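Local coordinates for protein ATP-dependent helicase FUN30 (Saccharomyces cerevisiae S288c, PDB 5GN1) that uses ATP hydrolysis to remodel nucleosomes, supporting heterochromatin organization and DNA end resection at double-strand breaks, the present chain being the C-terminal part of its ATPase domain, at residues K204-S209 / V271-V276; P47-H52 / A291-H296; V276-Q281 / V304-L309; F229-G234 / I256-T261; D179-S184 / L222-Y227. All blocks are in the same frame, centred on the assembly; numbering follows the deposited sequence. Where two conformers were deposited one is given.

Contact 1. Residues K204-S209 / V271-V276; sequences KVLIFS and VCANNV
Leu206 and Val276 pair in parallel register where strand 205-209 meets the start of strand 275-278, and Leu206 N donates to Asn275 O at 2.9 Å. Ahead of this rung the Asn275 side chain takes over from the backbone: ND2 gives a nearly straight bond (166°) to Lys204 O at 3.1 Å, the oxygen lying close to the amide plane. CG of Asn275 is anti to its carbonyl carbon (chi1 -59°), beside the backbone N; from there ND2 reaches Lys204 O and also bonds Glu203. An alanine at Asn275 would probably leave Lys204 O without this donor and the strand entrance less firmly tied. Both strands belong to the interior of the parallel sheet of the C-terminal RecA-like lobe of this SNF2-family ATPase. On the face carrying Leu206 and Val276, Leu206 CD2 rests on Ala273 CB at 3.8 Å, while Val276 CG1 meets the edge of the Phe208 ring, 3.8 Å from CD2. Across the other face Val205 CG2 packs on Asn275 CB, the side chains crossing at about a right angle. A water accepts from Lys204 N and donates to Asn274 OD1 at 2.6 Å; Asn274 ND2 bonds Glu303 O, and Lys204 NZ bonds carbonyls including Asp251 O.

Contact 2. Residues P47-H52 / A291-H296; sequences PPKHTH and AADRAH
Lys49 NZ and Asp293 OD1 form a long salt bridge, 3.4 Å apart, whose hydrogen bond is weak. A water adds a second polar link: it donates to Pro47 O at 2.9 Å and lies 3.1 Å from His296 ND1, at the edge of the imidazole. Pro47 O itself stands in the plane of that ring, 3.2 Å from His296 CE1. Here the outermost strand 49-56 of the parallel sheet, contributed by a segment far earlier in the sequence, meets segment 291-296, at the C-terminal part of helix 285-292 and just beyond, in the helicase C-terminal region. The lysine chain spans the imidazole, crossing the His296 side chain at about a right angle. Lys49 CD lies over one face toward the rim, a CH-pi contact 3.7 Å from the centroid of the His296 ring. Lys49 CD also comes within 3.4 Å of His296 CD2. Lys49 CG sits between backbone N and carbonyl carbon (chi1 69°), and beyond it the chain is extended, carrying NZ past the ring to Asp293. Lys49 CB lies nearer the ND1 side of the ring, 3.7 Å from ND1 of His296.

Contact 3. Residues V276-Q281 / V304-L309; sequences VIIFDQ and VNITTL
Ile278 and Thr308 are paired on neighbouring parallel strands, their side chains on the same face of the sheet. Thr308 CB stands 4.1 Å from Ile278 CB. At the branch, OG1 is anti to the carbonyl carbon (chi1 -60°) and lies against Ile278, 3.6 Å from its CB and almost as near its CG1, whereas Thr308 CG2 lies 4.0 Å from Gln281 CB and equally near Ile278 O. A glycine in place of Thr308 would probably open a gap beside Ile278 and leave Gln281 CB without its methyl partner. Beneath these side chains the backbones form a regular ladder: Val276 N to Asn305 O, Thr307 N to Val276 O, Ile278 N to Thr307 O, and Leu309 N to Ile278 O, the last nearly straight at 173°. On the face of Thr308, Ile306 CG1 lies 3.7 Å from Val276 CB, the two side chains side by side and pointing the same way. Past the rungs Leu309 CD1 reaches Phe279 CD1 at 3.7 Å, and a water joins Gln281 N to Leu309 O. The pair forms the two strands of a beta-alpha-beta unit connected through helix 285-292. That helix packs on the Ile278 and Ile306 face, helix 185-200 covers Ile277 and Phe279, and strand 49-56 flanks strand 304-311 at the sheet edge.

Contact 4. Residues F229-G234 / I256-T261; sequences FLRLDG and IFILST
Phe257 tucks its ring against the neighbouring strand, with Leu230 CB over one face, toward the rim and 4.1 Å from the ring centroid. Its chi1 of -145° departs from a staggered value; the ring reaches across to Leu232, whose CB is 3.6 Å from Phe257 CE1. On the reverse face Ile258 places CG1 between its backbone N and carbonyl carbon (chi1 71°), bringing that atom to 3.6 Å from Arg231 CB; Ile258 CD1 continues to Phe229 CD2 at 4.1 Å. Parallel backbone bonds join the strands, from Leu230 N to Ile256 O, Ile258 N to Leu230 O and Leu232 N to Ile258 O, before a weak one from Ser260 N to Leu232 O. Arg231 runs extended from CG to NE and grips Asp233 side-on, NE at 2.8 Å and NH2 at 3.0 Å from the same OD2, with NH1 bridging to Glu219 and Asp216 of helix 212-224. Helix 241-250 connects the two strands as a beta-alpha-beta unit and packs on the Leu230 and Phe257 face. Apolar side chains thus pack both faces of the pair, while the guanidinium of Arg231, on the outermost strand, would probably balance its three carboxylate partners and favour their ionised form.

Contact 5. Residues D179-S184 / L222-Y227; sequences DEWMQS and LSTLDY
Trp181 spends its indole N-H on a threonine hydroxyl: NE1 donates to Thr224 OG1 at 2.8 Å, nearly straight (171°) and with the oxygen 1° from the ring plane. The same OG1 is 2.8 Å from a water that donates to Asp179 OD1, so the indole directly, and the carboxylate through water, converge on one hydroxyl. Thr224 holds OG1 anti to its carbonyl carbon (chi1 -72°), and the oxygen also makes a weak bond to Met220 O one turn back. Asp179 adds cover within its own segment, its CA standing over the centre of the Trp181 ring. The short 3-10 turn 180-182, part of the linker into helix 185-200, here docks on the C-terminal end of helix 212-224 in the helicase C-terminal region. That helix finishes in a Schellman motif, with Asp226 at positive phi. Met182 supplies the apolar half. Its side chain and that of Thr224 reach toward each other tip to tip, SD standing 3.8 Å from Thr224 CG2, and bends at chi2 and chi3 let CE touch Leu225 CD2, also at 3.8 Å. Behind the hydrogen bond the indole packs on Ile217, Met220 and Val221 of the helix, and Trp181 O accepts from His113.

Overall arrangement
Contacts 1 to 4 reach one parallel sheet with strand order 49-56, 304-311, 275-278, 205-209, 256-260, 229-232. Contact 1 lies at its middle, its centre about 9 Å from those of contacts 2 and 3 and 10 Å from contact 4; it shares Val276 with contact 3. Along the chain contact 4 falls between the segments of contact 1, and contact 3 opens afterwards. Contact 2 ties the beginning of strand 49-56, which pairs with strand 304-311, to the end of helix 285-292, 238 residues lying between its segments. Contact 5, about 26 Å from contact 2 between centres, involves helix 212-224, whose Leu222 packs on contact 4. Contacts 1, 3 and 4 lie in the sheet of the RecA-like C-terminal lobe; contacts 2 and 5 fasten flanking chain to it.

Contact 1. Residues K204-S209 / V271-V276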
# COMPACT_ATOMS: atom_id res chain seq x y z
N LYS A 204 2.94 20.98 -7.40
CA LYS A 204 2.17 19.76 -7.56
C LYS A 204 3.06 18.54 -7.36
O LYS A 204 4.29 18.64 -7.40
CB LYS A 204 1.51 19.73 -8.93
CG LYS A 204 0.56 20.89 -9.17
CD LYS A 204 -0.49 20.49 -10.18
CE LYS A 204 -1.54 21.59 -10.36
NZ LYS A 204 -2.79 21.06 -10.98
N VAL A 205 2.43 17.39 -7.13
CA VAL A 205 3.17 16.19 -6.76
C VAL A 205 2.44 14.96 -7.31
O VAL A 205 1.21 14.91 -7.32
CB VAL A 205 3.37 16.11 -5.23
CG1 VAL A 205 2.03 16.09 -4.47
CG2 VAL A 205 4.25 14.90 -4.86
N LEU A 206 3.23 13.98 -7.76
CA LEU A 206 2.74 12.64 -8.08
C LEU A 206 3.07 11.69 -6.94
O LEU A 206 4.21 11.68 -6.45
CB LEU A 206 3.37 12.10 -9.36
CG LEU A 206 3.43 13.06 -10.55
CD1 LEU A 206 4.11 12.39 -11.75
CD2 LEU A 206 2.02 13.53 -10.88
N ILE A 207 2.10 10.89 -6.51
CA ILE A 207 2.32 9.86 -5.49
C ILE A 207 2.10 8.50 -6.14
O ILE A 207 1.02 8.24 -6.70
CB ILE A 207 1.41 10.04 -4.27
CG1 ILE A 207 1.50 11.47 -3.75
CG2 ILE A 207 1.82 9.05 -3.16
CD1 ILE A 207 0.60 11.77 -2.56
N PHE A 208 3.11 7.62 -6.07
CA PHE A 208 3.05 6.29 -6.66
C PHE A 208 3.04 5.21 -5.58
O PHE A 208 3.77 5.30 -4.59
CB PHE A 208 4.26 6.04 -7.57
CG PHE A 208 4.24 6.81 -8.83
CD1 PHE A 208 3.53 6.34 -9.92
CD2 PHE A 208 4.94 8.00 -8.94
CE1 PHE A 208 3.51 7.06 -11.11
CE2 PHE A 208 4.93 8.72 -10.13
CZ PHE A 208 4.22 8.25 -11.21
N SER A 209 2.24 4.16 -5.80
CA SER A 209 2.27 2.98 -4.94
C SER A 209 2.10 1.72 -5.77
O SER A 209 1.38 1.70 -6.77
CB SER A 209 1.18 3.00 -3.86
OG SER A 209 1.25 1.82 -3.07
N VAL A 271 4.21 16.61 -16.78
CA VAL A 271 5.25 17.58 -16.45
C VAL A 271 4.71 18.78 -15.68
O VAL A 271 5.49 19.64 -15.25
CB VAL A 271 6.03 18.08 -17.69
CG1 VAL A 271 6.80 16.92 -18.34
CG2 VAL A 271 5.13 18.77 -18.68
N CYS A 272 3.40 18.87 -15.48
CA CYS A 272 2.91 19.96 -14.65
C CYS A 272 3.19 19.74 -13.16
O CYS A 272 2.94 20.64 -12.36
CB CYS A 272 1.41 20.18 -14.87
SG CYS A 272 0.40 18.71 -14.66
N ALA A 273 3.69 18.56 -12.78
CA ALA A 273 4.21 18.32 -11.44
C ALA A 273 5.73 18.25 -11.51
O ALA A 273 6.28 17.72 -12.47
CB ALA A 273 3.65 17.01 -10.87
N ASN A 274 6.42 18.77 -10.48
CA ASN A 274 7.87 18.60 -10.40
C ASN A 274 8.30 17.92 -9.10
O ASN A 274 9.47 18.01 -8.72
CB ASN A 274 8.62 19.92 -10.60
CG ASN A 274 8.40 20.92 -9.47
OD1 ASN A 274 7.27 21.19 -9.07
ND2 ASN A 274 9.50 21.49 -8.96
N ASN A 275 7.37 17.23 -8.43
CA ASN A 275 7.67 16.43 -7.25
C ASN A 275 7.07 15.05 -7.42
O ASN A 275 5.99 14.89 -7.99
CB ASN A 275 7.13 17.07 -5.98
CG ASN A 275 7.70 18.45 -5.76
OD1 ASN A 275 8.76 18.60 -5.13
ND2 ASN A 275 7.02 19.46 -6.27
N VAL A 276 7.79 14.05 -6.91
CA VAL A 276 7.36 12.66 -7.00
C VAL A 276 7.62 12.01 -5.65
O VAL A 276 8.72 12.14 -5.10
CB VAL A 276 8.11 11.90 -8.13
CG1 VAL A 276 7.73 10.41 -8.07
CG2 VAL A 276 7.75 12.48 -9.50
O HOH W 1 4.73 21.45 -9.64

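Contact 2. Residues P47-H52 / A291-H296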
# COMPACT_ATOMS: atom_id res chain seq x y z
N PRO A 47 15.96 19.82 -17.27
CA PRO A 47 16.61 20.14 -15.99
C PRO A 47 16.87 18.88 -15.19
O PRO A 47 16.21 17.85 -15.41
CB PRO A 47 15.58 21.05 -15.29
CG PRO A 47 14.60 21.45 -16.37
CD PRO A 47 14.58 20.32 -17.33
N PRO A 48 17.80 18.93 -14.24
CA PRO A 48 18.15 17.71 -13.50
C PRO A 48 17.04 17.26 -12.56
O PRO A 48 16.23 18.05 -12.08
CB PRO A 48 19.40 18.12 -12.71
CG PRO A 48 19.31 19.61 -12.60
CD PRO A 48 18.67 20.06 -13.89
N LYS A 49 17.02 15.95 -12.30
CA LYS A 49 16.23 15.37 -11.24
C LYS A 49 17.12 15.04 -10.04
O LYS A 49 18.34 14.90 -10.17
CB LYS A 49 15.51 14.11 -11.74
CG LYS A 49 16.40 12.92 -12.05
CD LYS A 49 15.56 11.78 -12.57
CE LYS A 49 16.34 10.48 -12.73
NZ LYS A 49 15.53 9.51 -13.54
N HIS A 50 16.50 14.97 -8.86
CA HIS A 50 17.20 14.63 -7.63
C HIS A 50 16.35 13.64 -6.83
O HIS A 50 15.17 13.89 -6.58
CB HIS A 50 17.48 15.88 -6.79
CG HIS A 50 18.25 16.95 -7.51
ND1 HIS A 50 19.60 16.85 -7.78
CD2 HIS A 50 17.86 18.16 -8.00
CE1 HIS A 50 20.00 17.95 -8.41
NE2 HIS A 50 18.97 18.75 -8.56
N THR A 51 16.96 12.52 -6.43
CA THR A 51 16.26 11.50 -5.65
C THR A 51 16.71 11.52 -4.20
O THR A 51 17.90 11.70 -3.91
CB THR A 51 16.47 10.11 -6.27
OG1 THR A 51 17.87 9.82 -6.36
CG2 THR A 51 15.88 10.07 -7.66
N HIS A 52 15.77 11.33 -3.29
CA HIS A 52 16.02 11.40 -1.86
C HIS A 52 15.33 10.22 -1.19
O HIS A 52 14.38 9.65 -1.73
CB HIS A 52 15.48 12.71 -1.24
CG HIS A 52 15.71 13.93 -2.07
ND1 HIS A 52 16.85 14.70 -1.97
CD2 HIS A 52 14.94 14.53 -3.02
CE1 HIS A 52 16.77 15.72 -2.82
NE2 HIS A 52 15.63 15.63 -3.47
N ALA A 291 8.30 5.58 -13.23
CA ALA A 291 7.30 6.41 -12.56
C ALA A 291 7.78 7.85 -12.44
O ALA A 291 7.07 8.79 -12.80
CB ALA A 291 6.98 5.81 -11.19
N ALA A 292 9.01 8.04 -11.95
CA ALA A 292 9.54 9.39 -11.80
C ALA A 292 9.63 10.12 -13.14
O ALA A 292 9.43 11.34 -13.20
CB ALA A 292 10.91 9.34 -11.12
N ASP A 293 9.89 9.40 -14.23
CA ASP A 293 9.97 10.02 -15.54
C ASP A 293 8.61 10.40 -16.12
O ASP A 293 8.56 10.91 -17.25
CB ASP A 293 10.70 9.09 -16.52
CG ASP A 293 12.19 8.97 -16.22
OD1 ASP A 293 12.72 9.75 -15.39
OD2 ASP A 293 12.84 8.10 -16.84
N ARG A 294 7.49 10.17 -15.42
CA ARG A 294 6.24 10.81 -15.84
C ARG A 294 6.34 12.32 -15.67
O ARG A 294 5.73 13.07 -16.43
CB ARG A 294 5.03 10.27 -15.06
CG ARG A 294 4.77 8.75 -15.18
CD ARG A 294 4.84 8.28 -16.63
NE ARG A 294 6.18 7.79 -16.96
CZ ARG A 294 6.64 7.66 -18.20
NH1 ARG A 294 5.87 8.02 -19.23
NH2 ARG A 294 7.87 7.19 -18.40
N ALA A 295 7.12 12.77 -14.69
CA ALA A 295 7.40 14.17 -14.42
C ALA A 295 8.72 14.63 -15.03
O ALA A 295 8.80 15.73 -15.59
CB ALA A 295 7.43 14.42 -12.91
N HIS A 296 9.75 13.79 -14.94
CA HIS A 296 11.10 14.13 -15.41
C HIS A 296 11.22 13.65 -16.85
O HIS A 296 11.67 12.54 -17.12
CB HIS A 296 12.17 13.53 -14.51
CG HIS A 296 13.56 13.67 -15.06
ND1 HIS A 296 14.21 14.89 -15.11
CD2 HIS A 296 14.40 12.77 -15.62
CE1 HIS A 296 15.40 14.72 -15.67
NE2 HIS A 296 15.53 13.45 -15.99
O HOH W 2 13.59 17.78 -14.28

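Contact 3. Residues V276-Q281 / V304-L309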
# COMPACT_ATOMS: atom_id res chain seq x y z
N VAL A 276 7.79 14.05 -6.91
CA VAL A 276 7.36 12.66 -7.00
C VAL A 276 7.62 12.01 -5.65
O VAL A 276 8.72 12.14 -5.10
CB VAL A 276 8.11 11.90 -8.13
CG1 VAL A 276 7.73 10.41 -8.07
CG2 VAL A 276 7.75 12.48 -9.50
N ILE A 277 6.61 11.36 -5.09
CA ILE A 277 6.73 10.61 -3.85
C ILE A 277 6.49 9.15 -4.18
O ILE A 277 5.42 8.80 -4.71
CB ILE A 277 5.74 11.11 -2.79
CG1 ILE A 277 5.98 12.59 -2.49
CG2 ILE A 277 5.88 10.27 -1.52
CD1 ILE A 277 5.03 13.15 -1.49
N ILE A 278 7.48 8.32 -3.89
CA ILE A 278 7.37 6.87 -4.05
C ILE A 278 6.92 6.36 -2.69
O ILE A 278 7.71 6.33 -1.74
CB ILE A 278 8.71 6.25 -4.48
CG1 ILE A 278 9.24 6.92 -5.74
CG2 ILE A 278 8.55 4.75 -4.73
CD1 ILE A 278 8.38 6.68 -6.94
N PHE A 279 5.63 6.02 -2.57
CA PHE A 279 5.13 5.66 -1.25
C PHE A 279 5.74 4.34 -0.79
O PHE A 279 5.97 4.15 0.41
CB PHE A 279 3.61 5.59 -1.25
CG PHE A 279 3.00 5.55 0.12
CD1 PHE A 279 2.74 6.72 0.82
CD2 PHE A 279 2.65 4.33 0.70
CE1 PHE A 279 2.18 6.68 2.09
CE2 PHE A 279 2.06 4.29 1.96
CZ PHE A 279 1.83 5.46 2.66
N ASP A 280 6.03 3.45 -1.72
CA ASP A 280 6.63 2.16 -1.40
C ASP A 280 7.44 1.73 -2.61
O ASP A 280 6.96 1.83 -3.75
CB ASP A 280 5.56 1.12 -1.04
CG ASP A 280 4.41 1.08 -2.05
OD1 ASP A 280 4.56 0.38 -3.08
OD2 ASP A 280 3.38 1.77 -1.82
N GLN A 281 8.68 1.31 -2.38
CA GLN A 281 9.54 1.14 -3.53
C GLN A 281 9.30 -0.22 -4.19
O GLN A 281 8.74 -1.14 -3.60
CB GLN A 281 11.00 1.29 -3.14
CG GLN A 281 11.51 0.20 -2.23
CD GLN A 281 12.83 0.57 -1.57
OE1 GLN A 281 13.01 0.36 -0.36
NE2 GLN A 281 13.75 1.12 -2.36
N VAL A 304 13.11 18.25 -10.92
CA VAL A 304 12.15 17.30 -10.35
C VAL A 304 12.77 16.66 -9.12
O VAL A 304 13.89 16.13 -9.18
CB VAL A 304 11.74 16.24 -11.39
CG1 VAL A 304 10.98 15.06 -10.72
CG2 VAL A 304 10.90 16.88 -12.48
N ASN A 305 12.05 16.71 -8.00
CA ASN A 305 12.51 16.13 -6.75
C ASN A 305 11.71 14.88 -6.45
O ASN A 305 10.48 14.91 -6.44
CB ASN A 305 12.40 17.13 -5.61
CG ASN A 305 13.53 18.14 -5.63
OD1 ASN A 305 13.39 19.26 -6.13
ND2 ASN A 305 14.68 17.74 -5.09
N ILE A 306 12.41 13.78 -6.20
CA ILE A 306 11.80 12.47 -6.01
C ILE A 306 12.17 11.97 -4.62
O ILE A 306 13.34 11.96 -4.26
CB ILE A 306 12.25 11.48 -7.11
CG1 ILE A 306 11.83 11.99 -8.48
CG2 ILE A 306 11.71 10.08 -6.85
CD1 ILE A 306 12.94 11.99 -9.46
N THR A 307 11.16 11.58 -3.84
CA THR A 307 11.39 11.12 -2.47
C THR A 307 10.76 9.74 -2.29
O THR A 307 9.57 9.56 -2.56
CB THR A 307 10.82 12.12 -1.46
OG1 THR A 307 11.46 13.40 -1.63
CG2 THR A 307 11.04 11.64 -0.01
N THR A 308 11.57 8.78 -1.84
CA THR A 308 11.08 7.44 -1.53
C THR A 308 10.94 7.29 -0.02
O THR A 308 11.88 7.59 0.72
CB THR A 308 12.03 6.37 -2.08
OG1 THR A 308 12.12 6.51 -3.49
CG2 THR A 308 11.51 4.97 -1.75
N LEU A 309 9.75 6.90 0.42
CA LEU A 309 9.47 6.69 1.83
C LEU A 309 9.94 5.31 2.24
O LEU A 309 9.57 4.32 1.60
CB LEU A 309 7.97 6.82 2.11
CG LEU A 309 7.31 8.13 1.69
CD1 LEU A 309 5.87 8.18 2.18
CD2 LEU A 309 8.12 9.27 2.24
O HOH W 3 9.49 14.57 -3.08
O HOH W 4 9.61 1.65 0.30

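Contact 4. Residues F229-G234 / I256-T261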
# COMPACT_ATOMS: atom_id res chain seq x y z
N PHE A 229 -7.30 15.82 -5.19
CA PHE A 229 -6.44 14.85 -5.86
C PHE A 229 -7.20 14.22 -7.02
O PHE A 229 -8.43 14.28 -7.09
CB PHE A 229 -5.95 13.77 -4.88
CG PHE A 229 -7.05 12.86 -4.40
CD1 PHE A 229 -7.81 13.21 -3.29
CD2 PHE A 229 -7.34 11.68 -5.07
CE1 PHE A 229 -8.85 12.40 -2.86
CE2 PHE A 229 -8.37 10.85 -4.65
CZ PHE A 229 -9.13 11.22 -3.55
N LEU A 230 -6.45 13.62 -7.94
CA LEU A 230 -6.97 12.73 -8.97
C LEU A 230 -6.23 11.41 -8.87
O LEU A 230 -5.17 11.31 -8.23
CB LEU A 230 -6.79 13.31 -10.38
CG LEU A 230 -7.48 14.66 -10.63
CD1 LEU A 230 -6.77 15.42 -11.76
CD2 LEU A 230 -8.96 14.46 -10.95
N ARG A 231 -6.80 10.39 -9.51
CA ARG A 231 -6.24 9.04 -9.42
C ARG A 231 -6.28 8.35 -10.77
O ARG A 231 -7.25 8.48 -11.52
CB ARG A 231 -7.01 8.21 -8.38
CG ARG A 231 -6.78 6.71 -8.47
CD ARG A 231 -7.38 6.01 -7.27
NE ARG A 231 -7.12 4.57 -7.28
CZ ARG A 231 -7.40 3.77 -6.26
NH1 ARG A 231 -7.93 4.29 -5.16
NH2 ARG A 231 -7.17 2.47 -6.33
N LEU A 232 -5.22 7.60 -11.07
CA LEU A 232 -5.11 6.84 -12.31
C LEU A 232 -4.30 5.59 -12.02
O LEU A 232 -3.14 5.69 -11.61
CB LEU A 232 -4.43 7.67 -13.43
CG LEU A 232 -4.38 7.13 -14.88
CD1 LEU A 232 -4.00 8.26 -15.82
CD2 LEU A 232 -3.41 5.96 -15.08
N ASP A 233 -4.90 4.42 -12.23
CA ASP A 233 -4.21 3.17 -11.96
C ASP A 233 -4.47 2.21 -13.11
O ASP A 233 -5.00 2.59 -14.16
CB ASP A 233 -4.63 2.61 -10.58
CG ASP A 233 -6.14 2.42 -10.43
OD1 ASP A 233 -6.81 2.04 -11.40
OD2 ASP A 233 -6.67 2.66 -9.33
N GLY A 234 -4.09 0.94 -12.93
CA GLY A 234 -4.27 -0.03 -14.00
C GLY A 234 -5.71 -0.38 -14.29
O GLY A 234 -5.99 -0.98 -15.33
N ILE A 256 -2.41 17.16 -6.34
CA ILE A 256 -1.96 15.78 -6.16
C ILE A 256 -2.57 14.87 -7.21
O ILE A 256 -3.79 14.91 -7.45
CB ILE A 256 -2.31 15.23 -4.76
CG1 ILE A 256 -1.64 16.07 -3.68
CG2 ILE A 256 -1.87 13.76 -4.64
CD1 ILE A 256 -1.97 15.59 -2.29
N PHE A 257 -1.73 14.03 -7.81
CA PHE A 257 -2.14 12.91 -8.66
C PHE A 257 -1.60 11.64 -8.02
O PHE A 257 -0.39 11.52 -7.82
CB PHE A 257 -1.57 13.07 -10.07
CG PHE A 257 -2.48 12.58 -11.17
CD1 PHE A 257 -3.23 11.43 -11.01
CD2 PHE A 257 -2.59 13.28 -12.36
CE1 PHE A 257 -4.07 10.99 -12.04
CE2 PHE A 257 -3.42 12.84 -13.38
CZ PHE A 257 -4.16 11.69 -13.21
N ILE A 258 -2.49 10.70 -7.66
CA ILE A 258 -2.05 9.43 -7.11
C ILE A 258 -2.19 8.36 -8.19
O ILE A 258 -3.19 8.32 -8.92
CB ILE A 258 -2.82 9.06 -5.82
CG1 ILE A 258 -4.27 8.68 -6.10
CG2 ILE A 258 -2.73 10.18 -4.77
CD1 ILE A 258 -5.02 8.25 -4.83
N LEU A 259 -1.15 7.52 -8.32
CA LEU A 259 -1.06 6.56 -9.42
C LEU A 259 -0.46 5.26 -8.94
O LEU A 259 0.28 5.23 -7.95
CB LEU A 259 -0.15 7.06 -10.58
CG LEU A 259 -0.42 8.42 -11.21
CD1 LEU A 259 0.55 9.44 -10.67
CD2 LEU A 259 -0.28 8.32 -12.74
N SER A 260 -0.78 4.18 -9.65
CA SER A 260 -0.02 2.95 -9.46
C SER A 260 1.34 3.09 -10.13
O SER A 260 1.48 3.76 -11.16
CB SER A 260 -0.76 1.74 -10.03
OG SER A 260 -1.12 1.94 -11.38
N THR A 261 2.36 2.48 -9.52
CA THR A 261 3.70 2.54 -10.08
C THR A 261 3.73 2.00 -11.51
O THR A 261 4.48 2.52 -12.35
CB THR A 261 4.65 1.77 -9.17
OG1 THR A 261 4.63 2.40 -7.89
CG2 THR A 261 6.07 1.78 -9.70

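Contact 5. Residues D179-S184 / L222-Y227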
# COMPACT_ATOMS: atom_id res chain seq x y z
N ASP A 179 -10.45 8.78 12.26
CA ASP A 179 -9.22 9.12 11.53
C ASP A 179 -8.17 8.01 11.61
O ASP A 179 -6.97 8.29 11.60
CB ASP A 179 -8.63 10.44 12.03
CG ASP A 179 -9.33 11.65 11.47
OD1 ASP A 179 -10.35 11.47 10.78
OD2 ASP A 179 -8.87 12.78 11.72
N GLU A 180 -8.62 6.75 11.65
CA GLU A 180 -7.68 5.64 11.75
C GLU A 180 -6.78 5.55 10.53
O GLU A 180 -5.66 5.03 10.61
CB GLU A 180 -8.44 4.33 11.96
CG GLU A 180 -9.13 4.18 13.32
CD GLU A 180 -10.56 4.71 13.36
OE1 GLU A 180 -10.93 5.56 12.51
OE2 GLU A 180 -11.32 4.27 14.24
N TRP A 181 -7.24 6.04 9.37
CA TRP A 181 -6.42 6.04 8.17
C TRP A 181 -5.22 6.97 8.27
O TRP A 181 -4.28 6.82 7.48
CB TRP A 181 -7.27 6.41 6.96
CG TRP A 181 -8.14 7.61 7.18
CD1 TRP A 181 -7.84 8.91 6.88
CD2 TRP A 181 -9.47 7.62 7.73
NE1 TRP A 181 -8.90 9.73 7.21
CE2 TRP A 181 -9.91 8.96 7.74
CE3 TRP A 181 -10.31 6.62 8.23
CZ2 TRP A 181 -11.17 9.33 8.23
CZ3 TRP A 181 -11.57 6.98 8.72
CH2 TRP A 181 -11.99 8.34 8.71
N MET A 182 -5.22 7.93 9.21
CA MET A 182 -4.05 8.77 9.44
C MET A 182 -2.98 8.10 10.28
O MET A 182 -1.85 8.59 10.30
CB MET A 182 -4.45 10.09 10.12
CG MET A 182 -5.58 10.83 9.46
SD MET A 182 -5.15 11.27 7.77
CE MET A 182 -3.97 12.60 8.04
N GLN A 183 -3.30 7.00 10.97
CA GLN A 183 -2.39 6.42 11.97
C GLN A 183 -1.44 5.42 11.31
O GLN A 183 -1.61 4.20 11.38
CB GLN A 183 -3.17 5.78 13.10
CG GLN A 183 -3.97 6.76 13.93
CD GLN A 183 -4.75 6.04 15.01
OE1 GLN A 183 -4.17 5.40 15.88
NE2 GLN A 183 -6.07 6.15 14.95
N SER A 184 -0.38 5.97 10.71
CA SER A 184 0.71 5.19 10.16
C SER A 184 1.94 6.09 10.12
O SER A 184 1.82 7.30 9.90
CB SER A 184 0.39 4.68 8.75
OG SER A 184 1.57 4.33 8.05
N LEU A 222 -6.00 12.03 2.02
CA LEU A 222 -5.91 13.32 1.33
C LEU A 222 -7.15 14.17 1.59
O LEU A 222 -7.05 15.39 1.74
CB LEU A 222 -5.65 13.11 -0.17
CG LEU A 222 -4.31 12.41 -0.48
CD1 LEU A 222 -4.05 12.23 -1.98
CD2 LEU A 222 -3.14 13.15 0.18
N SER A 223 -8.33 13.52 1.69
CA SER A 223 -9.55 14.23 2.02
C SER A 223 -9.49 14.82 3.42
O SER A 223 -9.88 15.97 3.64
CB SER A 223 -10.76 13.30 1.88
OG SER A 223 -11.96 13.94 2.28
N THR A 224 -9.00 14.04 4.39
CA THR A 224 -8.80 14.57 5.73
C THR A 224 -7.86 15.77 5.70
O THR A 224 -8.07 16.74 6.44
CB THR A 224 -8.24 13.49 6.66
OG1 THR A 224 -9.27 12.53 6.95
CG2 THR A 224 -7.72 14.08 7.98
N LEU A 225 -6.83 15.74 4.85
CA LEU A 225 -5.84 16.81 4.81
C LEU A 225 -6.29 17.98 3.94
O LEU A 225 -5.54 18.95 3.80
CB LEU A 225 -4.49 16.27 4.31
CG LEU A 225 -3.70 15.30 5.21
CD1 LEU A 225 -2.50 14.70 4.47
CD2 LEU A 225 -3.23 15.98 6.52
N ASP A 226 -7.47 17.87 3.33
CA ASP A 226 -8.08 18.92 2.53
C ASP A 226 -7.27 19.22 1.26
O ASP A 226 -7.25 20.36 0.79
CB ASP A 226 -8.29 20.20 3.36
CG ASP A 226 -9.32 21.13 2.75
OD1 ASP A 226 -10.25 20.63 2.08
OD2 ASP A 226 -9.19 22.37 2.93
N TYR A 227 -6.61 18.21 0.70
CA TYR A 227 -5.93 18.34 -0.59
C TYR A 227 -6.77 17.66 -1.66
O TYR A 227 -7.03 16.45 -1.57
CB TYR A 227 -4.54 17.69 -0.55
CG TYR A 227 -3.53 18.28 0.42
CD1 TYR A 227 -3.34 19.65 0.53
CD2 TYR A 227 -2.74 17.45 1.19
CE1 TYR A 227 -2.39 20.17 1.42
CE2 TYR A 227 -1.79 17.95 2.05
CZ TYR A 227 -1.62 19.31 2.17
OH TYR A 227 -0.66 19.77 3.06
O HOH W 5 -11.29 13.21 8.73